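Light Chain (Clostridium botulinum, PDB 6BVD) acts as the zinc-dependent protease domain of a mosaic botulinum neurotoxin and, as in related toxins, probably cleaves a SNARE protein in nerve cells. Local coordinates at residues K86-Q91 against P375-N380; S138-L143 against I148-A153; H232-L237 against Y349-F354; K260-A265 against L366-E371. All blocks are in the same frame, centred on the assembly; numbering follows the deposited sequence.

Interaction 1 (K86-Q91 against P375-N380); sequences KNKYLQ and PFYLPN
Lys88, on helix 83-100, stretches across to Tyr377, last residue of strand 373-377, and to Pro379 just beyond it, and its ammonium tip carries nearly the whole contact. Lys86, first in the segment, accepts Leu90 N at its backbone O in the regular helical pattern. Asn87 OD1 weakly takes Gln91 NE2 at 3.1 Å, one turn further on. Lys88 comes next. Its CG lies anti to the backbone N (chi1 -167°) and the rest of the chain is extended, so NZ ends far from the helix, approaching Tyr377 from the direction opposite to that in which the tyrosine reaches out. NZ stands 3.6 Å from Tyr377 OH and equally 3.6 Å from Pro379 O, and neither pair is a hydrogen bond. A water at the edge of the Tyr377 ring, in its plane, links the two side chains: it bonds Tyr377 OH at 2.7 Å and weakly accepts Lys88 NZ at 3.5 Å. The stronger partner of NZ is Glu200, in a salt bridge, and Tyr377 OH and Pro379 O probably add only modest electrostatic support. Gln91, closing the segment, packs on Ser385 of the second subunit. The contact is thus a light polar bridge from helix 83-100 to an antiparallel five-stranded sheet, in which strand 373-377 runs between strands 201-208 and 428-429, with Arg428 packed against both Tyr377 and Pro379.

Interaction 2 (S138-L143 against I148-A153); sequences SFNVKL and IVQQMA
Asn140 and Val141 pair with Gln150 and Val149 in a beta hairpin whose strands, 138-142 and 148-152, run antiparallel. Phe139 with Gln151 and Val141 with Val149 are the hydrogen-bonded pairs, each joined by two backbone bonds; the straightest, Val141 N to Val149 O, is 2.9 Å long with an N-H...O angle of 169°. Asn140 lies on the sheet face it shares with Ile148 and Gln150. Its CB lies 4.1 Å from Ile148 CG2, and CG comes a little closer to that methyl. Beyond CG the amide forks: ND2 packs 3.6 Å from Ile148 CG2, whereas OD1 rests 3.7 Å from Gln150 CG. With chi1 at -77°, CG sits beside the backbone N, and the amide can straddle two neighbouring side chains of the partner strand. On the other face, with Phe139, Val141, Val149 and Gln151, the phenyl ring has Gln151 O over its centre, 3.9 Å above the plane, and Ala153 CB at its edge, 3.6 Å from CE2. Val141 CG2 meets Val149 CG2 at 3.6 Å. Strand 148-152 forms one margin of the chain's mixed sheet, while strand 21-24 flanks 138-142, and Trp46 touches Gln151 and Ala153. The chemistry implies a division of labour: the backbone bonds set the register, and the side chains add apolar and van der Waals packing, with no side-chain hydrogen bond crossing between the strands.

Interaction 3 (H232-L237 against Y349-F354); sequences HVLHGL and YSFTEF. With ACT (acetate ion), chain F.
The end of the zinc-binding helix, which carries an HExxH motif as in other zinc metalloproteases, runs past segment 349-354 with the CA atoms of His235 and Tyr349 8.4 Å apart and those of Leu234 and Phe351 9.0 Å apart, a gap spanned by side chains. Leu234 CD2 presses on the Phe351 ring at CD2, 3.5 Å away, the two side chains crossing at about a right angle. Tyr349 CE1 lies over one face of the His235 ring, nearest NE2; the planes are 24° from parallel, but the centroids, 4.6 Å apart, are slid so far that the rings barely overlap. Rotation about chi1 (-60°) sets the imidazole beside its own backbone N and lets both nitrogens work. NE2 bonds in plane to a water at 2.6 Å, which donates to Phe351 O at 2.9 Å and so ties the helix to that segment. ND1 donates almost straight to OXT of an acetate, probably from the crystallisation liquor, at 2.6 Å. The same oxygen accepts His232 ND1 at 2.8 Å, also nearly straight, so two imidazoles grip one carboxylate oxygen, and Ile242 N also bonds the acetate. His232 NE2 binds the zinc ion together with His228 and Glu266. Tyr349 OH is held by Thr240. Helix 104-115 packs on Leu234 and Phe351 through Glu112, and helix 264-270 meets both histidines through Thr269, so both helices touch this buried contact.

Interaction 4 (K260-A265 against L366-E371); sequences KPITSA and LGYLAE
Ile262 and Tyr368 both use the anti position at chi1: Ile262 places CG2 there, opposite its backbone N, and Tyr368 its ring (chi1 -176°), which brings methyl and ring together from facing chains. Ile262 CG2 stands 3.9 Å from Tyr368 CE2, meeting the ring obliquely. The other branch of the isoleucine, CG1, lies beside its own backbone N (chi1 -66°) and makes a looser contact, 4.4 Å, with Leu369 CD2. A single branched side chain thereby touches two successive residues of the opposing loop, through dispersion alone. That loop is shaped by a type I turn from Gly367 to Ala370, closed by Ala370 N on Gly367 O at 3.1 Å, and Tyr368 N is further held by Asp274 OD2. On the other segment Thr263 is the N-cap of the following helix: its OG1 accepts Ala265 N in a weak bond of 3.3 Å. The side chain of Tyr368 comes to about 4 Å from the zinc ion and touches Glu266, one of its ligands; Ile262 thus packs against a tyrosine beside the zinc site. Strand 262-263 pairs with strand 246-247 through Ile262 and Ile247, then leads into helix 264-270, whose Phe267 packs on both Ile262 and Leu369, while the turn stands in the loop ahead of strand 373-377.

How the interactions relate
From the N terminus, helix 83-100 supplies the first half of interaction 1, and its partner arrives only at 375-380, so this contact closes a loop that contains the other three. Interaction 2 closes first, as a tight hairpin. Interactions 3 and 4 follow it in series and cross each other, their segments alternating as 232-237, 260-265, 349-354 and 366-371, with centres about 16 Å apart; together they gather the zinc-binding helix, helix 264-270 and segments 349-354 and 366-371 near the metal. The 366-371 segment then adjoins 375-380 in sequence. Interaction 1 ties helix 83-100 to the five-stranded sheet; interaction 2 lies at the margin of the mixed sheet, across the chain's centre from interaction 4.

Interaction 1 (K86-Q91 against P375-N380)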
# COMPACT_ATOMS: atom_id res chain seq x y z
N LYS A 86 -9.17 -19.24 3.91
CA LYS A 86 -9.81 -18.59 2.76
C LYS A 86 -9.66 -17.06 2.88
O LYS A 86 -9.44 -16.35 1.89
CB LYS A 86 -11.30 -18.99 2.68
CG LYS A 86 -11.48 -20.47 2.42
CD LYS A 86 -13.00 -20.79 2.21
CE LYS A 86 -13.29 -22.25 1.87
NZ LYS A 86 -13.18 -23.19 3.01
N ASN A 87 -9.76 -16.55 4.11
CA ASN A 87 -9.62 -15.13 4.33
C ASN A 87 -8.18 -14.68 4.06
O ASN A 87 -7.95 -13.61 3.51
CB ASN A 87 -10.03 -14.75 5.75
CG ASN A 87 -9.93 -13.26 6.00
OD1 ASN A 87 -10.68 -12.47 5.41
ND2 ASN A 87 -8.99 -12.85 6.83
N LYS A 88 -7.22 -15.50 4.45
CA LYS A 88 -5.83 -15.18 4.21
C LYS A 88 -5.58 -15.07 2.70
O LYS A 88 -4.98 -14.11 2.24
CB LYS A 88 -4.91 -16.23 4.84
CG LYS A 88 -3.45 -15.78 4.88
CD LYS A 88 -2.50 -16.93 5.16
CE LYS A 88 -1.05 -16.43 5.20
NZ LYS A 88 -0.11 -17.55 5.47
N TYR A 89 -6.12 -16.05 1.95
CA TYR A 89 -6.05 -16.09 0.49
C TYR A 89 -6.65 -14.80 -0.12
O TYR A 89 -6.08 -14.20 -1.04
CB TYR A 89 -6.79 -17.36 -0.06
CG TYR A 89 -6.80 -17.48 -1.55
CD1 TYR A 89 -5.91 -18.34 -2.22
CD2 TYR A 89 -7.71 -16.74 -2.32
CE1 TYR A 89 -5.91 -18.43 -3.60
CE2 TYR A 89 -7.72 -16.83 -3.69
CZ TYR A 89 -6.84 -17.68 -4.33
OH TYR A 89 -6.88 -17.76 -5.69
N LEU A 90 -7.81 -14.40 0.37
CA LEU A 90 -8.43 -13.16 -0.07
C LEU A 90 -7.50 -11.94 0.18
O LEU A 90 -7.35 -11.10 -0.68
CB LEU A 90 -9.73 -12.91 0.67
CG LEU A 90 -10.98 -13.62 0.18
CD1 LEU A 90 -12.22 -13.05 0.92
CD2 LEU A 90 -11.11 -13.47 -1.33
N GLN A 91 -6.91 -11.85 1.36
CA GLN A 91 -6.07 -10.68 1.66
C GLN A 91 -4.81 -10.63 0.79
O GLN A 91 -4.29 -9.55 0.48
CB GLN A 91 -5.67 -10.64 3.14
CG GLN A 91 -6.85 -10.74 4.08
CD GLN A 91 -7.97 -9.77 3.75
OE1 GLN A 91 -7.76 -8.58 3.58
NE2 GLN A 91 -9.21 -10.31 3.67
N PRO A 375 9.49 -26.89 -5.49
CA PRO A 375 8.85 -25.59 -5.26
C PRO A 375 8.95 -25.07 -3.83
O PRO A 375 9.42 -25.77 -2.92
CB PRO A 375 7.39 -25.88 -5.63
CG PRO A 375 7.17 -27.26 -5.17
CD PRO A 375 8.51 -27.99 -5.46
N PHE A 376 8.49 -23.83 -3.65
CA PHE A 376 8.58 -23.11 -2.38
C PHE A 376 7.23 -22.65 -1.84
O PHE A 376 6.34 -22.29 -2.59
CB PHE A 376 9.48 -21.88 -2.55
CG PHE A 376 10.90 -22.22 -2.94
CD1 PHE A 376 11.84 -22.52 -1.97
CD2 PHE A 376 11.28 -22.25 -4.27
CE1 PHE A 376 13.17 -22.88 -2.33
CE2 PHE A 376 12.61 -22.60 -4.62
CZ PHE A 376 13.54 -22.90 -3.65
N TYR A 377 7.11 -22.66 -0.52
CA TYR A 377 6.00 -21.97 0.15
C TYR A 377 6.46 -20.56 0.54
O TYR A 377 7.60 -20.39 1.00
CB TYR A 377 5.58 -22.77 1.36
CG TYR A 377 4.48 -22.18 2.22
CD1 TYR A 377 3.23 -21.91 1.68
CD2 TYR A 377 4.69 -21.95 3.57
CE1 TYR A 377 2.21 -21.41 2.49
CE2 TYR A 377 3.67 -21.44 4.38
CZ TYR A 377 2.44 -21.17 3.83
OH TYR A 377 1.44 -20.67 4.62
N LEU A 378 5.60 -19.56 0.32
CA LEU A 378 5.87 -18.17 0.70
C LEU A 378 4.97 -17.77 1.87
O LEU A 378 3.86 -17.29 1.65
CB LEU A 378 5.58 -17.23 -0.47
CG LEU A 378 6.13 -17.66 -1.83
CD1 LEU A 378 5.80 -16.68 -2.91
CD2 LEU A 378 7.63 -17.85 -1.71
N PRO A 379 5.45 -17.98 3.10
CA PRO A 379 4.63 -17.85 4.32
C PRO A 379 4.22 -16.42 4.72
O PRO A 379 3.24 -16.30 5.48
CB PRO A 379 5.53 -18.45 5.39
CG PRO A 379 6.93 -18.19 4.89
CD PRO A 379 6.84 -18.37 3.41
N ASN A 380 4.92 -15.39 4.24
CA ASN A 380 4.70 -14.04 4.75
C ASN A 380 4.49 -12.94 3.73
O ASN A 380 5.05 -11.84 3.87
CB ASN A 380 5.88 -13.64 5.65
CG ASN A 380 6.08 -14.60 6.79
OD1 ASN A 380 7.13 -15.27 6.88
ND2 ASN A 380 5.08 -14.72 7.65
O HOH W 1 -1.16 -20.56 4.08

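Interaction 2 (S138-L143 against I148-A153)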
# COMPACT_ATOMS: atom_id res chain seq x y z
N SER A 138 -23.14 -14.67 -18.94
CA SER A 138 -23.74 -14.28 -17.67
C SER A 138 -23.92 -15.47 -16.74
O SER A 138 -23.75 -16.62 -17.13
CB SER A 138 -25.08 -13.56 -17.95
OG SER A 138 -26.00 -14.49 -18.48
N PHE A 139 -24.19 -15.19 -15.46
CA PHE A 139 -24.44 -16.23 -14.47
C PHE A 139 -25.48 -15.79 -13.44
O PHE A 139 -25.68 -14.59 -13.23
CB PHE A 139 -23.15 -16.64 -13.74
CG PHE A 139 -22.29 -15.46 -13.31
CD1 PHE A 139 -22.55 -14.79 -12.12
CD2 PHE A 139 -21.22 -15.03 -14.10
CE1 PHE A 139 -21.78 -13.69 -11.70
CE2 PHE A 139 -20.43 -13.93 -13.71
CZ PHE A 139 -20.72 -13.25 -12.50
N ASN A 140 -26.13 -16.77 -12.80
CA ASN A 140 -27.01 -16.46 -11.67
C ASN A 140 -26.27 -16.00 -10.42
O ASN A 140 -25.24 -16.57 -10.04
CB ASN A 140 -27.89 -17.66 -11.30
CG ASN A 140 -29.05 -17.85 -12.25
OD1 ASN A 140 -29.14 -17.13 -13.24
ND2 ASN A 140 -29.95 -18.78 -11.95
N VAL A 141 -26.81 -14.98 -9.74
CA VAL A 141 -26.31 -14.61 -8.42
C VAL A 141 -27.48 -14.51 -7.43
O VAL A 141 -28.61 -14.17 -7.81
CB VAL A 141 -25.52 -13.27 -8.40
CG1 VAL A 141 -24.50 -13.22 -9.54
CG2 VAL A 141 -26.42 -12.07 -8.43
N LYS A 142 -27.22 -14.87 -6.19
CA LYS A 142 -28.26 -14.84 -5.16
C LYS A 142 -28.01 -13.67 -4.20
O LYS A 142 -26.93 -13.55 -3.59
CB LYS A 142 -28.31 -16.19 -4.44
CG LYS A 142 -29.41 -16.32 -3.39
CD LYS A 142 -29.28 -17.62 -2.63
CE LYS A 142 -29.64 -18.82 -3.51
NZ LYS A 142 -29.36 -20.12 -2.80
N LEU A 143 -28.96 -12.74 -4.15
CA LEU A 143 -28.81 -11.55 -3.33
C LEU A 143 -29.09 -11.77 -1.82
O LEU A 143 -29.48 -12.86 -1.39
CB LEU A 143 -29.72 -10.44 -3.89
CG LEU A 143 -29.44 -10.06 -5.36
CD1 LEU A 143 -30.49 -9.08 -5.87
CD2 LEU A 143 -28.02 -9.50 -5.60
N ILE A 148 -32.89 -14.15 -6.94
CA ILE A 148 -31.91 -14.65 -7.91
C ILE A 148 -32.02 -13.80 -9.17
O ILE A 148 -33.11 -13.67 -9.75
CB ILE A 148 -32.17 -16.13 -8.16
CG1 ILE A 148 -31.93 -16.87 -6.84
CG2 ILE A 148 -31.34 -16.69 -9.34
CD1 ILE A 148 -32.32 -18.32 -6.86
N VAL A 149 -30.91 -13.20 -9.59
CA VAL A 149 -30.86 -12.39 -10.81
C VAL A 149 -29.67 -12.82 -11.69
O VAL A 149 -28.79 -13.56 -11.22
CB VAL A 149 -30.74 -10.86 -10.48
CG1 VAL A 149 -31.95 -10.39 -9.66
CG2 VAL A 149 -29.44 -10.52 -9.71
N GLN A 150 -29.64 -12.35 -12.94
CA GLN A 150 -28.53 -12.67 -13.85
C GLN A 150 -27.55 -11.50 -13.84
O GLN A 150 -27.93 -10.34 -13.71
CB GLN A 150 -29.00 -12.94 -15.28
CG GLN A 150 -29.66 -14.30 -15.51
CD GLN A 150 -29.74 -14.67 -17.00
OE1 GLN A 150 -29.43 -13.86 -17.87
NE2 GLN A 150 -30.16 -15.90 -17.28
N GLN A 151 -26.27 -11.82 -13.98
CA GLN A 151 -25.23 -10.81 -13.93
C GLN A 151 -24.14 -11.15 -14.96
O GLN A 151 -23.91 -12.31 -15.24
CB GLN A 151 -24.67 -10.74 -12.52
CG GLN A 151 -23.57 -9.78 -12.35
CD GLN A 151 -23.65 -9.13 -11.00
OE1 GLN A 151 -24.66 -9.23 -10.30
NE2 GLN A 151 -22.57 -8.49 -10.60
N MET A 152 -23.54 -10.13 -15.57
CA MET A 152 -22.41 -10.34 -16.48
C MET A 152 -21.10 -10.05 -15.74
O MET A 152 -21.10 -9.28 -14.80
CB MET A 152 -22.54 -9.44 -17.72
CG MET A 152 -23.79 -9.70 -18.56
SD MET A 152 -23.87 -8.63 -20.01
CE MET A 152 -22.16 -8.63 -20.56
N ALA A 153 -20.00 -10.68 -16.17
CA ALA A 153 -18.66 -10.36 -15.62
C ALA A 153 -17.62 -10.90 -16.62
O ALA A 153 -17.99 -11.55 -17.59
CB ALA A 153 -18.43 -10.99 -14.23

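Interaction 3 (H232-L237 against Y349-F354)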
# COMPACT_ATOMS: atom_id res chain seq x y z
N HIS A 232 -3.22 -14.12 -20.38
CA HIS A 232 -4.03 -15.19 -20.99
C HIS A 232 -5.55 -14.82 -20.96
O HIS A 232 -6.27 -15.12 -21.90
CB HIS A 232 -3.85 -16.52 -20.26
CG HIS A 232 -2.51 -17.19 -20.47
ND1 HIS A 232 -1.96 -17.41 -21.71
CD2 HIS A 232 -1.66 -17.75 -19.58
CE1 HIS A 232 -0.81 -18.04 -21.58
NE2 HIS A 232 -0.61 -18.26 -20.29
N VAL A 233 -6.02 -14.28 -19.84
CA VAL A 233 -7.43 -13.84 -19.71
C VAL A 233 -7.73 -12.82 -20.80
O VAL A 233 -8.69 -12.92 -21.54
CB VAL A 233 -7.67 -13.20 -18.33
CG1 VAL A 233 -9.08 -12.46 -18.21
CG2 VAL A 233 -7.45 -14.19 -17.25
N LEU A 234 -6.82 -11.85 -20.92
CA LEU A 234 -6.97 -10.80 -21.90
C LEU A 234 -7.09 -11.33 -23.31
O LEU A 234 -7.91 -10.81 -24.10
CB LEU A 234 -5.78 -9.82 -21.80
CG LEU A 234 -5.97 -8.55 -22.63
CD1 LEU A 234 -7.19 -7.76 -22.13
CD2 LEU A 234 -4.72 -7.65 -22.51
N HIS A 235 -6.28 -12.33 -23.66
CA HIS A 235 -6.41 -12.92 -24.97
C HIS A 235 -7.81 -13.55 -25.10
O HIS A 235 -8.45 -13.44 -26.14
CB HIS A 235 -5.31 -13.99 -25.22
CG HIS A 235 -3.90 -13.43 -25.14
ND1 HIS A 235 -2.81 -14.19 -24.78
CD2 HIS A 235 -3.43 -12.20 -25.43
CE1 HIS A 235 -1.72 -13.44 -24.82
NE2 HIS A 235 -2.06 -12.22 -25.20
N GLY A 236 -8.27 -14.21 -24.05
CA GLY A 236 -9.60 -14.86 -24.12
C GLY A 236 -10.75 -13.83 -24.26
O GLY A 236 -11.70 -14.05 -24.99
N LEU A 237 -10.64 -12.72 -23.55
CA LEU A 237 -11.67 -11.67 -23.60
C LEU A 237 -11.75 -11.07 -25.00
O LEU A 237 -12.83 -10.72 -25.48
CB LEU A 237 -11.37 -10.56 -22.55
CG LEU A 237 -11.59 -10.97 -21.09
CD1 LEU A 237 -11.25 -9.85 -20.13
CD2 LEU A 237 -13.09 -11.39 -20.85
N TYR A 349 -1.06 -7.66 -27.85
CA TYR A 349 0.15 -8.41 -27.65
C TYR A 349 1.29 -7.62 -27.06
O TYR A 349 2.36 -8.10 -26.98
CB TYR A 349 0.55 -9.21 -28.90
CG TYR A 349 -0.39 -10.34 -29.04
CD1 TYR A 349 -0.20 -11.52 -28.34
CD2 TYR A 349 -1.53 -10.21 -29.80
CE1 TYR A 349 -1.09 -12.55 -28.44
CE2 TYR A 349 -2.43 -11.23 -29.91
CZ TYR A 349 -2.20 -12.39 -29.22
OH TYR A 349 -3.10 -13.41 -29.33
N SER A 350 1.03 -6.37 -26.74
CA SER A 350 1.95 -5.56 -25.98
C SER A 350 2.14 -5.99 -24.53
O SER A 350 3.12 -5.72 -23.92
CB SER A 350 1.62 -4.09 -26.09
OG SER A 350 0.57 -3.75 -25.25
N PHE A 351 1.13 -6.61 -23.96
CA PHE A 351 1.20 -7.06 -22.59
C PHE A 351 2.00 -8.37 -22.45
O PHE A 351 1.51 -9.41 -22.86
CB PHE A 351 -0.20 -7.24 -22.05
CG PHE A 351 -1.01 -5.97 -22.09
CD1 PHE A 351 -0.88 -5.05 -21.08
CD2 PHE A 351 -1.89 -5.72 -23.13
CE1 PHE A 351 -1.64 -3.85 -21.09
CE2 PHE A 351 -2.65 -4.56 -23.16
CZ PHE A 351 -2.51 -3.61 -22.13
N THR A 352 3.21 -8.31 -21.90
CA THR A 352 4.06 -9.50 -21.82
C THR A 352 4.70 -9.58 -20.46
O THR A 352 4.87 -8.56 -19.81
CB THR A 352 5.16 -9.49 -22.91
OG1 THR A 352 6.08 -8.40 -22.67
CG2 THR A 352 4.57 -9.35 -24.28
N GLU A 353 5.09 -10.78 -20.04
CA GLU A 353 5.78 -10.98 -18.78
C GLU A 353 7.13 -10.22 -18.78
O GLU A 353 7.51 -9.59 -17.80
CB GLU A 353 6.01 -12.47 -18.52
CG GLU A 353 6.82 -12.79 -17.24
CD GLU A 353 7.02 -14.28 -17.03
OE1 GLU A 353 6.16 -15.07 -17.51
OE2 GLU A 353 8.05 -14.69 -16.41
N PHE A 354 7.83 -10.30 -19.90
CA PHE A 354 9.13 -9.63 -20.06
C PHE A 354 9.02 -8.11 -19.84
O PHE A 354 9.82 -7.51 -19.11
CB PHE A 354 9.69 -9.91 -21.46
CG PHE A 354 11.06 -9.28 -21.69
CD1 PHE A 354 12.21 -9.87 -21.18
CD2 PHE A 354 11.18 -8.08 -22.39
CE1 PHE A 354 13.48 -9.29 -21.38
CE2 PHE A 354 12.44 -7.49 -22.60
CZ PHE A 354 13.59 -8.10 -22.09
C ACT F . -3.46 -17.71 -24.89
O ACT F . -3.90 -17.51 -26.04
OXT ACT F . -2.99 -16.75 -24.23
CH3 ACT F . -3.49 -19.09 -24.29
O HOH W 2 -0.32 -10.28 -24.94

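Interaction 4 (K260-A265 against L366-E371)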
# COMPACT_ATOMS: atom_id res chain seq x y z
N LYS A 260 8.05 -31.32 -24.41
CA LYS A 260 7.07 -31.52 -25.47
C LYS A 260 6.87 -30.21 -26.27
O LYS A 260 7.35 -29.15 -25.85
CB LYS A 260 5.74 -31.99 -24.87
CG LYS A 260 5.17 -30.93 -23.92
CD LYS A 260 3.96 -31.39 -23.13
CE LYS A 260 3.66 -30.41 -22.00
NZ LYS A 260 2.24 -30.48 -21.55
N PRO A 261 6.19 -30.29 -27.43
CA PRO A 261 5.80 -29.00 -28.03
C PRO A 261 4.81 -28.23 -27.15
O PRO A 261 4.01 -28.81 -26.38
CB PRO A 261 5.17 -29.39 -29.36
CG PRO A 261 5.13 -30.95 -29.36
CD PRO A 261 6.13 -31.40 -28.40
N ILE A 262 4.91 -26.91 -27.26
CA ILE A 262 4.19 -25.95 -26.41
C ILE A 262 3.43 -24.95 -27.29
O ILE A 262 4.00 -24.45 -28.26
CB ILE A 262 5.21 -25.18 -25.49
CG1 ILE A 262 5.88 -26.11 -24.48
CG2 ILE A 262 4.53 -24.02 -24.73
CD1 ILE A 262 4.91 -26.81 -23.55
N THR A 263 2.18 -24.61 -26.96
CA THR A 263 1.44 -23.63 -27.78
C THR A 263 2.24 -22.33 -27.97
O THR A 263 2.89 -21.86 -27.03
CB THR A 263 0.04 -23.27 -27.17
OG1 THR A 263 -0.57 -22.26 -27.99
CG2 THR A 263 0.16 -22.72 -25.77
N SER A 264 2.20 -21.77 -29.19
CA SER A 264 2.87 -20.51 -29.51
C SER A 264 2.46 -19.38 -28.58
O SER A 264 3.20 -18.40 -28.44
CB SER A 264 2.57 -20.07 -30.94
OG SER A 264 3.30 -20.84 -31.88
N ALA A 265 1.29 -19.51 -27.96
CA ALA A 265 0.76 -18.47 -27.06
C ALA A 265 1.63 -18.26 -25.81
O ALA A 265 1.67 -17.16 -25.26
CB ALA A 265 -0.71 -18.78 -26.63
N LEU A 366 14.75 -16.36 -17.77
CA LEU A 366 15.32 -16.03 -19.07
C LEU A 366 14.38 -16.20 -20.24
O LEU A 366 14.57 -15.58 -21.29
CB LEU A 366 16.58 -16.88 -19.30
CG LEU A 366 17.80 -16.31 -18.56
CD1 LEU A 366 19.03 -17.21 -18.70
CD2 LEU A 366 18.11 -14.91 -19.06
N GLY A 367 13.36 -17.05 -20.08
CA GLY A 367 12.38 -17.30 -21.12
C GLY A 367 11.36 -18.32 -20.61
O GLY A 367 11.57 -18.92 -19.55
N TYR A 368 10.29 -18.54 -21.36
CA TYR A 368 9.26 -19.48 -20.94
C TYR A 368 9.77 -20.90 -20.66
O TYR A 368 9.30 -21.57 -19.74
CB TYR A 368 8.14 -19.56 -21.99
CG TYR A 368 7.03 -20.45 -21.50
CD1 TYR A 368 6.07 -19.96 -20.60
CD2 TYR A 368 6.94 -21.79 -21.89
CE1 TYR A 368 5.06 -20.78 -20.13
CE2 TYR A 368 5.95 -22.61 -21.41
CZ TYR A 368 5.00 -22.09 -20.53
OH TYR A 368 3.99 -22.90 -20.05
N LEU A 369 10.75 -21.35 -21.44
CA LEU A 369 11.26 -22.70 -21.33
C LEU A 369 12.31 -22.87 -20.25
O LEU A 369 12.95 -23.94 -20.17
CB LEU A 369 11.84 -23.17 -22.67
CG LEU A 369 10.79 -23.37 -23.77
CD1 LEU A 369 11.42 -23.63 -25.14
CD2 LEU A 369 9.78 -24.49 -23.39
N ALA A 370 12.52 -21.82 -19.45
CA ALA A 370 13.53 -21.89 -18.38
C ALA A 370 13.15 -22.95 -17.34
O ALA A 370 11.96 -23.21 -17.10
CB ALA A 370 13.70 -20.52 -17.70
N GLU A 371 14.17 -23.53 -16.71
CA GLU A 371 13.93 -24.57 -15.72
C GLU A 371 13.29 -23.95 -14.49
O GLU A 371 13.66 -22.85 -14.06
CB GLU A 371 15.25 -25.29 -15.35
CG GLU A 371 15.06 -26.55 -14.52
CD GLU A 371 16.38 -27.30 -14.24
OE1 GLU A 371 17.43 -26.91 -14.81
OE2 GLU A 371 16.36 -28.30 -13.47